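Local coordinates for protein FMN reductase (NADPH) (Bacillus subtilis, PDB 3N2S) that uses NADPH to reduce flavin mononucleotide and also reduces nitroaromatic compounds, quinones and azo dyes, working as an FMN-binding homodimer, at residues Y46-V51 / F77-D82; T29-A34 / Q119-A124; H154-F159 / D239-K244. All blocks are in the same frame, centred on the assembly; numbering follows the deposited sequence.

Interaction 1: residues Y46-V51 / F77-D82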
loop_
_atom_site.group_PDB
_atom_site.type_symbol
_atom_site.label_atom_id
_atom_site.label_comp_id
_atom_site.label_asym_id
_atom_site.label_seq_id
_atom_site.Cartn_x
_atom_site.Cartn_y
_atom_site.Cartn_z
ATOM N N TYR A 46 -8.987 4.197 5.937
ATOM C CA TYR A 46 -7.871 4.122 6.880
ATOM C C TYR A 46 -7.963 5.178 7.968
ATOM O O TYR A 46 -8.688 6.172 7.837
ATOM C CB TYR A 46 -6.514 4.250 6.123
ATOM C CG TYR A 46 -6.387 5.533 5.330
ATOM C CD1 TYR A 46 -5.838 6.676 5.905
ATOM C CD2 TYR A 46 -6.890 5.625 4.035
ATOM C CE1 TYR A 46 -5.808 7.885 5.215
ATOM C CE2 TYR A 46 -6.857 6.823 3.329
ATOM C CZ TYR A 46 -6.320 7.953 3.925
ATOM O OH TYR A 46 -6.293 9.126 3.223
ATOM N N SER A 47 -7.170 4.979 9.023
ATOM C CA SER A 47 -6.962 5.904 10.121
ATOM C C SER A 47 -5.505 5.881 10.488
ATOM O O SER A 47 -4.808 4.893 10.227
ATOM C CB SER A 47 -7.836 5.557 11.326
ATOM O OG SER A 47 -9.056 6.264 11.193
ATOM N N ILE A 48 -5.018 7.006 11.024
ATOM C CA ILE A 48 -3.627 7.174 11.430
ATOM C C ILE A 48 -3.629 7.564 12.894
ATOM O O ILE A 48 -4.219 8.585 13.254
ATOM C CB ILE A 48 -2.905 8.233 10.554
ATOM C CG1 ILE A 48 -3.057 7.938 9.040
ATOM C CG2 ILE A 48 -1.429 8.384 10.976
ATOM C CD1 ILE A 48 -2.678 9.132 8.089
ATOM N N ILE A 49 -2.992 6.758 13.742
ATOM C CA ILE A 49 -2.933 7.096 15.167
ATOM C C ILE A 49 -1.519 7.589 15.470
ATOM O O ILE A 49 -0.565 6.829 15.328
ATOM C CB ILE A 49 -3.382 5.928 16.092
ATOM C CG1 ILE A 49 -4.803 5.421 15.675
ATOM C CG2 ILE A 49 -3.360 6.382 17.591
ATOM C CD1 ILE A 49 -5.218 4.174 16.288
ATOM N N GLY A 50 -1.406 8.853 15.868
ATOM C CA GLY A 50 -0.132 9.453 16.241
ATOM C C GLY A 50 0.155 9.176 17.709
ATOM O O GLY A 50 -0.564 9.657 18.598
ATOM N N VAL A 51 1.179 8.356 17.967
ATOM C CA VAL A 51 1.526 7.933 19.332
ATOM C C VAL A 51 2.712 8.745 19.881
ATOM O O VAL A 51 3.841 8.645 19.384
ATOM C CB VAL A 51 1.733 6.397 19.449
ATOM C CG1 VAL A 51 1.830 5.954 20.922
ATOM C CG2 VAL A 51 0.606 5.635 18.745
ATOM N N PHE A 77 3.682 6.887 14.191
ATOM C CA PHE A 77 2.370 6.800 13.554
ATOM C C PHE A 77 1.947 5.343 13.419
ATOM O O PHE A 77 2.764 4.506 13.053
ATOM C CB PHE A 77 2.388 7.449 12.158
ATOM C CG PHE A 77 2.731 8.924 12.110
ATOM C CD1 PHE A 77 1.726 9.890 12.109
ATOM C CD2 PHE A 77 4.054 9.346 11.978
ATOM C CE1 PHE A 77 2.039 11.251 11.994
ATOM C CE2 PHE A 77 4.368 10.713 11.903
ATOM C CZ PHE A 77 3.356 11.653 11.901
ATOM N N VAL A 78 0.667 5.041 13.684
ATOM C CA VAL A 78 0.161 3.681 13.473
ATOM C C VAL A 78 -0.896 3.755 12.377
ATOM O O VAL A 78 -1.911 4.447 12.544
ATOM C CB VAL A 78 -0.335 2.928 14.747
ATOM C CG1 VAL A 78 -0.882 1.539 14.382
ATOM C CG2 VAL A 78 0.788 2.810 15.779
ATOM N N PHE A 79 -0.653 3.043 11.257
ATOM C CA PHE A 79 -1.593 3.013 10.139
ATOM C C PHE A 79 -2.558 1.883 10.333
ATOM O O PHE A 79 -2.133 0.745 10.549
ATOM C CB PHE A 79 -0.867 2.910 8.771
ATOM C CG PHE A 79 -0.311 4.246 8.348
ATOM C CD1 PHE A 79 -0.991 5.041 7.430
ATOM C CD2 PHE A 79 0.865 4.740 8.913
ATOM C CE1 PHE A 79 -0.500 6.302 7.074
ATOM C CE2 PHE A 79 1.368 5.990 8.539
ATOM C CZ PHE A 79 0.676 6.767 7.626
ATOM N N CYS A 80 -3.857 2.193 10.236
ATOM C CA CYS A 80 -4.920 1.188 10.409
ATOM C C CYS A 80 -5.798 1.097 9.203
ATOM O O CYS A 80 -6.172 2.136 8.662
ATOM C CB CYS A 80 -5.792 1.508 11.625
ATOM S SG CYS A 80 -4.892 1.777 13.161
ATOM N N ALA A 81 -6.270 -0.133 8.888
ATOM C CA ALA A 81 -7.352 -0.344 7.932
ATOM C C ALA A 81 -8.562 0.118 8.748
ATOM O O ALA A 81 -8.647 -0.197 9.945
ATOM C CB ALA A 81 -7.467 -1.825 7.572
ATOM N N ASP A 82 -9.433 0.953 8.167
ATOM C CA ASP A 82 -10.579 1.493 8.907
ATOM C C ASP A 82 -11.863 1.433 8.095
ATOM O O ASP A 82 -12.019 2.177 7.133
ATOM C CB ASP A 82 -10.302 2.951 9.380
ATOM C CG ASP A 82 -11.337 3.582 10.315
ATOM O OD1 ASP A 82 -12.513 3.181 10.264
ATOM O OD2 ASP A 82 -10.988 4.553 11.018
#
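Strands 46-51 and 77-82 run antiparallel, side by side, in the central sheet of the nitroreductase fold. Backbone bonds come first. Ser47 and Cys80 form one hydrogen-bonded pair: Ser47 N reaches Cys80 O at 3.0 Å, and the return bond from Cys80 N meets Ser47 O almost along its C=O axis. Ile49 and Val78 form the next, with Ile49 N to Val78 O at 2.8 Å and 171°, the straightest of the four, and Val78 N to Ile49 O at 2.7 Å. Between these two pairs Ile48 faces Phe79 in a non-hydrogen-bonded pair.

The apolar contacts divide by sheet face. On one, Ile48 and Phe79 point the same way: Ile48 CG1 lies 3.6 Å from Phe79 CE1, while Ile48 CG2, anti to the backbone N, rests above the rim of that ring and also meets Phe77 CD1 at 3.7 Å. On the other, Ile49 CD1 approaches Cys80 SG at 4.0 Å, and Val51 CG2 lies alongside Val78 CG2.

The polar side-chain bond sits at the end of the pair. Ser47 OG donates to Asp82 OD2 over 2.6 Å, and OD2 accepts on its anti lone pair, the one away from OD1. Asp82 OD2 also bonds Tyr187 OH of the second subunit, Ser47 OG bonds His183 NE2 of that subunit, and Asp82 OD1 caps Arg85 N. Ile48 to Gly50 continue the sheet into the partner chain through a parallel ladder. With both its oxygens held in a buried site beside Arg85, Asp82 is probably ionised, and its bonds tie the strand end to the dimer interface.

Interaction 2: residues T29-A34 / Q119-A124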
loop_
_atom_site.group_PDB
_atom_site.type_symbol
_atom_site.label_atom_id
_atom_site.label_comp_id
_atom_site.label_asym_id
_atom_site.label_seq_id
_atom_site.Cartn_x
_atom_site.Cartn_y
_atom_site.Cartn_z
ATOM N N THR A 29 1.728 18.404 7.962
ATOM C CA THR A 29 2.168 18.232 6.569
ATOM C C THR A 29 2.211 16.730 6.209
ATOM O O THR A 29 1.727 16.356 5.144
ATOM C CB THR A 29 3.509 18.946 6.358
ATOM O OG1 THR A 29 3.313 20.338 6.569
ATOM C CG2 THR A 29 4.093 18.727 4.977
ATOM N N LEU A 30 2.754 15.893 7.117
ATOM C CA LEU A 30 2.844 14.440 6.932
ATOM C C LEU A 30 1.459 13.800 6.783
ATOM O O LEU A 30 1.253 13.001 5.868
ATOM C CB LEU A 30 3.624 13.796 8.088
ATOM C CG LEU A 30 5.120 14.089 8.142
ATOM C CD1 LEU A 30 5.741 13.476 9.355
ATOM C CD2 LEU A 30 5.821 13.647 6.877
ATOM N N VAL A 31 0.510 14.183 7.652
ATOM C CA VAL A 31 -0.869 13.685 7.618
ATOM C C VAL A 31 -1.574 14.114 6.312
ATOM O O VAL A 31 -2.153 13.270 5.629
ATOM C CB VAL A 31 -1.671 14.058 8.895
ATOM C CG1 VAL A 31 -3.155 13.700 8.746
ATOM C CG2 VAL A 31 -1.072 13.382 10.134
ATOM N N LYS A 32 -1.501 15.401 5.956
ATOM C CA LYS A 32 -2.092 15.912 4.700
ATOM C C LYS A 32 -1.494 15.196 3.479
ATOM O O LYS A 32 -2.219 14.889 2.534
ATOM C CB LYS A 32 -1.893 17.443 4.561
ATOM C CG LYS A 32 -2.767 18.261 5.524
ATOM C CD LYS A 32 -2.432 19.756 5.485
ATOM C CE LYS A 32 -2.736 20.447 4.177
ATOM N NZ LYS A 32 -2.054 21.765 4.081
ATOM N N SER A 33 -0.174 14.953 3.500
ATOM C CA SER A 33 0.512 14.254 2.412
ATOM C C SER A 33 -0.029 12.837 2.266
ATOM O O SER A 33 -0.332 12.408 1.149
ATOM C CB SER A 33 2.015 14.217 2.660
ATOM O OG SER A 33 2.554 15.526 2.561
ATOM N N ALA A 34 -0.187 12.134 3.393
ATOM C CA ALA A 34 -0.756 10.781 3.459
ATOM C C ALA A 34 -2.158 10.791 2.845
ATOM O O ALA A 34 -2.443 10.002 1.948
ATOM C CB ALA A 34 -0.830 10.321 4.916
ATOM N N GLN A 119 2.928 5.425 2.309
ATOM C CA GLN A 119 4.051 5.692 1.413
ATOM C C GLN A 119 4.149 7.164 1.006
ATOM O O GLN A 119 5.262 7.674 0.871
ATOM C CB GLN A 119 4.130 4.704 0.241
ATOM C CG GLN A 119 5.452 4.798 -0.546
ATOM C CD GLN A 119 6.756 4.695 0.239
ATOM O OE1 GLN A 119 7.774 5.298 -0.136
ATOM N NE2 GLN A 119 6.787 3.973 1.341
ATOM N N ASN A 120 3.001 7.852 0.887
ATOM C CA ASN A 120 2.984 9.303 0.651
ATOM C C ASN A 120 3.615 10.006 1.856
ATOM O O ASN A 120 4.439 10.914 1.682
ATOM C CB ASN A 120 1.558 9.806 0.462
ATOM C CG ASN A 120 1.217 10.141 -0.970
ATOM O OD1 ASN A 120 0.147 10.663 -1.267
ATOM N ND2 ASN A 120 2.108 9.842 -1.881
HETATM N N MSE A 121 3.242 9.577 3.083
HETATM C CA MSE A 121 3.839 10.142 4.302
HETATM C C MSE A 121 5.355 9.912 4.317
HETATM O O MSE A 121 6.110 10.820 4.675
HETATM C CB MSE A 121 3.202 9.547 5.590
HETATM C CG MSE A 121 3.807 10.168 6.858
HETATM SE SE MSE A 121 3.050 9.598 8.530
HETATM C CE MSE A 121 1.274 10.518 8.431
ATOM N N SER A 122 5.798 8.694 3.926
ATOM C CA SER A 122 7.214 8.345 3.936
ATOM C C SER A 122 8.008 9.251 2.981
ATOM O O SER A 122 9.045 9.798 3.377
ATOM C CB SER A 122 7.414 6.867 3.583
ATOM O OG SER A 122 6.824 6.045 4.586
ATOM N N ILE A 123 7.511 9.423 1.746
ATOM C CA ILE A 123 8.183 10.282 0.741
ATOM C C ILE A 123 8.200 11.742 1.222
ATOM O O ILE A 123 9.230 12.423 1.098
ATOM C CB ILE A 123 7.562 10.130 -0.658
ATOM C CG1 ILE A 123 7.682 8.678 -1.186
ATOM C CG2 ILE A 123 8.182 11.108 -1.670
ATOM C CD1 ILE A 123 6.455 8.394 -2.157
ATOM N N ALA A 124 7.070 12.216 1.761
ATOM C CA ALA A 124 7.005 13.584 2.300
ATOM C C ALA A 124 8.055 13.761 3.410
ATOM O O ALA A 124 8.819 14.729 3.358
ATOM C CB ALA A 124 5.613 13.874 2.827
#
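Two helices of the nitroreductase fold cross here: segments 29-34 and 119-124, the latter within the long helix 104-127, make 136° between their N-to-C directions, and the axes of these short segments approach to 7.6 Å. The tight part is built round Met121, present as selenomethionine. Its CG is anti to the backbone N, and a bend at chi3 (-72°) turns CE back against helix 24-35. Met121 CE lies 3.6 Å from Leu30 O and 4.1 Å from Ala34 CB, and also touches Val31 CG2. Leu30 crosses the Met121 chain at about a right angle, Leu30 CB 3.8 Å from Met121 CG, while its CD2 reaches on to Ala124 CB. Phe77 and Phe79 of strand 75-82 pack on this apolar side.

Every touching residue is buried, so the looseness of the more polar flank lies in a missing bond. Asn120 OD1 stands 3.0 Å from Ser33 O, but both are acceptors and no bond joins them; Asn120 ND2 instead makes a weak bond to Gln119 of the second subunit. Ser33 is close-packed all the same: Ala124 CB comes 3.5 Å from Ser33 OG, and Ser33 OG donates to Thr29 O at 2.8 Å from above the carbonyl plane, sharing the acceptor with Ser33 N.

Interaction 3: residues H154-F159 / D239-K244; sequences HVLPLF and DYVKEK
Lys244 O, the carbonyl just beyond the last turn of the C-terminal helix, is gripped across this contact by one hydrogen bond, from His154 N. The distance from His154 N to Lys244 O is 2.8 Å; the bond is somewhat bent at the hydrogen (148°), though the donor lies nearly along the C=O axis. His154 has a left-handed backbone conformation (phi 70°) immediately ahead of the strand. Its CB points away from segment 239-244, but ring atom His154 ND1 still comes within 4.1 Å of Lys244 O, and NE2 is weakly bonded to Ser98 OG.

Beyond this bond the contact is apolar, and Leu156 carries most of it. CG anti to the backbone N (chi1 -171°) brings the two methyls to the helix. The Leu156 and Val241 side chains cross obliquely, Leu156 CD2 being 3.8 Å from Val241 CG1; Leu156 CD1 is 4.3 Å from Tyr240 CE2 and 4.2 Å from Lys244 CG. The Tyr240 hydroxyl is engaged away from Leu156, bonding Thr146 OG1 of helix 142-149.

In the nitroreductase fold, strand 155-164 is an inner strand of the antiparallel sheet, here packed at its start against the chain's terminal helix, 237-243. Farther along the same strand, Leu158 and Phe159 both sit opposite Phe79 and form a classic beta bulge. Leu156 also packs on Met108 of the second subunit, and Val241 on Thr104 of that subunit.

Lys244 points its CB toward the strand, yet bends at chi2 and chi3 lead its chain off again. On the way Lys244 CD passes Val155 O at 4.1 Å, a van der Waals approach to the strand backbone by the aliphatic part of a partly exposed lysine.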
loop_
_atom_site.group_PDB
_atom_site.type_symbol
_atom_site.label_atom_id
_atom_site.label_comp_id
_atom_site.label_asym_id
_atom_site.label_seq_id
_atom_site.Cartn_x
_atom_site.Cartn_y
_atom_site.Cartn_z
ATOM N N HIS A 154 -13.874 -3.245 13.289
ATOM C CA HIS A 154 -13.697 -2.732 11.910
ATOM C C HIS A 154 -12.488 -1.807 11.755
ATOM O O HIS A 154 -12.394 -1.060 10.776
ATOM C CB HIS A 154 -14.985 -2.112 11.328
ATOM C CG HIS A 154 -16.132 -3.066 11.352
ATOM N ND1 HIS A 154 -16.144 -4.190 10.550
ATOM C CD2 HIS A 154 -17.233 -3.062 12.129
ATOM C CE1 HIS A 154 -17.268 -4.823 10.848
ATOM N NE2 HIS A 154 -17.951 -4.185 11.797
ATOM N N VAL A 155 -11.572 -1.864 12.730
ATOM C CA VAL A 155 -10.315 -1.105 12.702
ATOM C C VAL A 155 -9.191 -2.125 12.928
ATOM O O VAL A 155 -9.223 -2.874 13.909
ATOM C CB VAL A 155 -10.254 0.109 13.675
ATOM C CG1 VAL A 155 -8.878 0.777 13.638
ATOM C CG2 VAL A 155 -11.327 1.136 13.349
ATOM N N LEU A 156 -8.242 -2.200 11.977
ATOM C CA LEU A 156 -7.143 -3.143 12.086
ATOM C C LEU A 156 -5.788 -2.432 11.992
ATOM O O LEU A 156 -5.414 -1.999 10.895
ATOM C CB LEU A 156 -7.251 -4.240 10.987
ATOM C CG LEU A 156 -6.278 -5.438 11.113
ATOM C CD1 LEU A 156 -6.679 -6.365 12.298
ATOM C CD2 LEU A 156 -6.273 -6.264 9.840
ATOM N N PRO A 157 -4.999 -2.362 13.091
ATOM C CA PRO A 157 -3.637 -1.785 12.970
ATOM C C PRO A 157 -2.810 -2.688 12.033
ATOM O O PRO A 157 -2.912 -3.905 12.100
ATOM C CB PRO A 157 -3.109 -1.803 14.412
ATOM C CG PRO A 157 -4.367 -1.943 15.297
ATOM C CD PRO A 157 -5.260 -2.839 14.469
ATOM N N LEU A 158 -2.096 -2.084 11.078
ATOM C CA LEU A 158 -1.341 -2.828 10.066
ATOM C C LEU A 158 0.151 -2.747 10.319
ATOM O O LEU A 158 0.853 -3.752 10.211
ATOM C CB LEU A 158 -1.652 -2.265 8.651
ATOM C CG LEU A 158 -3.134 -2.129 8.268
ATOM C CD1 LEU A 158 -3.273 -1.527 6.880
ATOM C CD2 LEU A 158 -3.837 -3.503 8.310
ATOM N N PHE A 159 0.644 -1.531 10.581
ATOM C CA PHE A 159 2.074 -1.278 10.832
ATOM C C PHE A 159 2.215 0.108 11.419
ATOM O O PHE A 159 1.342 0.958 11.223
ATOM C CB PHE A 159 2.915 -1.359 9.527
ATOM C CG PHE A 159 2.319 -0.574 8.373
ATOM C CD1 PHE A 159 2.560 0.789 8.241
ATOM C CD2 PHE A 159 1.506 -1.199 7.425
ATOM C CE1 PHE A 159 1.974 1.512 7.212
ATOM C CE2 PHE A 159 0.923 -0.468 6.385
ATOM C CZ PHE A 159 1.157 0.881 6.287
ATOM N N ASP A 239 -7.515 -16.030 12.013
ATOM C CA ASP A 239 -8.731 -15.872 12.795
ATOM C C ASP A 239 -8.859 -14.497 13.391
ATOM O O ASP A 239 -9.981 -14.006 13.467
ATOM C CB ASP A 239 -8.819 -16.929 13.914
ATOM C CG ASP A 239 -8.856 -18.355 13.377
ATOM O OD1 ASP A 239 -9.571 -18.600 12.368
ATOM O OD2 ASP A 239 -8.168 -19.215 13.948
ATOM N N TYR A 240 -7.743 -13.883 13.857
ATOM C CA TYR A 240 -7.811 -12.564 14.496
ATOM C C TYR A 240 -8.357 -11.465 13.585
ATOM O O TYR A 240 -9.150 -10.643 14.057
ATOM C CB TYR A 240 -6.489 -12.148 15.171
ATOM C CG TYR A 240 -6.637 -10.869 15.959
ATOM C CD1 TYR A 240 -7.171 -10.880 17.244
ATOM C CD2 TYR A 240 -6.338 -9.636 15.386
ATOM C CE1 TYR A 240 -7.380 -9.699 17.944
ATOM C CE2 TYR A 240 -6.556 -8.447 16.072
ATOM C CZ TYR A 240 -7.064 -8.486 17.355
ATOM O OH TYR A 240 -7.282 -7.310 18.021
ATOM N N VAL A 241 -7.951 -11.440 12.292
ATOM C CA VAL A 241 -8.500 -10.406 11.392
ATOM C C VAL A 241 -10.041 -10.518 11.268
ATOM O O VAL A 241 -10.724 -9.503 11.266
ATOM C CB VAL A 241 -7.765 -10.233 10.030
ATOM C CG1 VAL A 241 -6.259 -10.064 10.225
ATOM C CG2 VAL A 241 -8.066 -11.365 9.067
ATOM N N LYS A 242 -10.562 -11.760 11.211
ATOM C CA LYS A 242 -12.003 -12.081 11.153
ATOM C C LYS A 242 -12.724 -11.597 12.407
ATOM O O LYS A 242 -13.824 -11.058 12.298
ATOM C CB LYS A 242 -12.213 -13.594 10.955
ATOM C CG LYS A 242 -11.767 -14.104 9.592
ATOM C CD LYS A 242 -11.853 -15.616 9.508
ATOM C CE LYS A 242 -11.182 -16.168 8.268
ATOM N NZ LYS A 242 -11.940 -15.879 7.014
ATOM N N GLU A 243 -12.078 -11.745 13.594
ATOM C CA GLU A 243 -12.572 -11.291 14.897
ATOM C C GLU A 243 -12.772 -9.770 14.882
ATOM O O GLU A 243 -13.680 -9.264 15.540
ATOM C CB GLU A 243 -11.573 -11.704 16.006
ATOM C CG GLU A 243 -12.013 -11.449 17.440
ATOM C CD GLU A 243 -10.996 -11.852 18.498
ATOM O OE1 GLU A 243 -10.270 -12.851 18.284
ATOM O OE2 GLU A 243 -10.929 -11.170 19.545
ATOM N N LYS A 244 -11.933 -9.039 14.118
ATOM C CA LYS A 244 -12.020 -7.588 14.012
ATOM C C LYS A 244 -12.982 -7.104 12.934
ATOM O O LYS A 244 -13.161 -5.899 12.773
ATOM C CB LYS A 244 -10.614 -6.963 13.865
ATOM C CG LYS A 244 -9.763 -7.089 15.129
ATOM C CD LYS A 244 -10.150 -6.102 16.232
ATOM C CE LYS A 244 -10.634 -6.782 17.477
ATOM N NZ LYS A 244 -10.869 -5.803 18.570
#

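Interactions 1 and 3 share one sheet: strands 75-82 and 155-164 are neighbours in it, and Ala81 N probably bonds Leu156 O at 2.9 Å. Interaction 2 lies against that sheet, its Met121 SE 3.6 Å from Phe77 CD2, and Ala34 meets Ile48. Interactions 2 and 3 do not touch, their centres being about 24 Å apart. The chemistry follows position. Interaction 1, wholly buried between strands, depends on backbone bonds; interaction 2, also buried where segments 29-34 and 119-124 meet, has no hydrogen bond between them; interaction 3, farthest from the chain centre though still mostly buried, combines a single backbone bond with leucine packing and a partly exposed lysine. All three touch the second subunit.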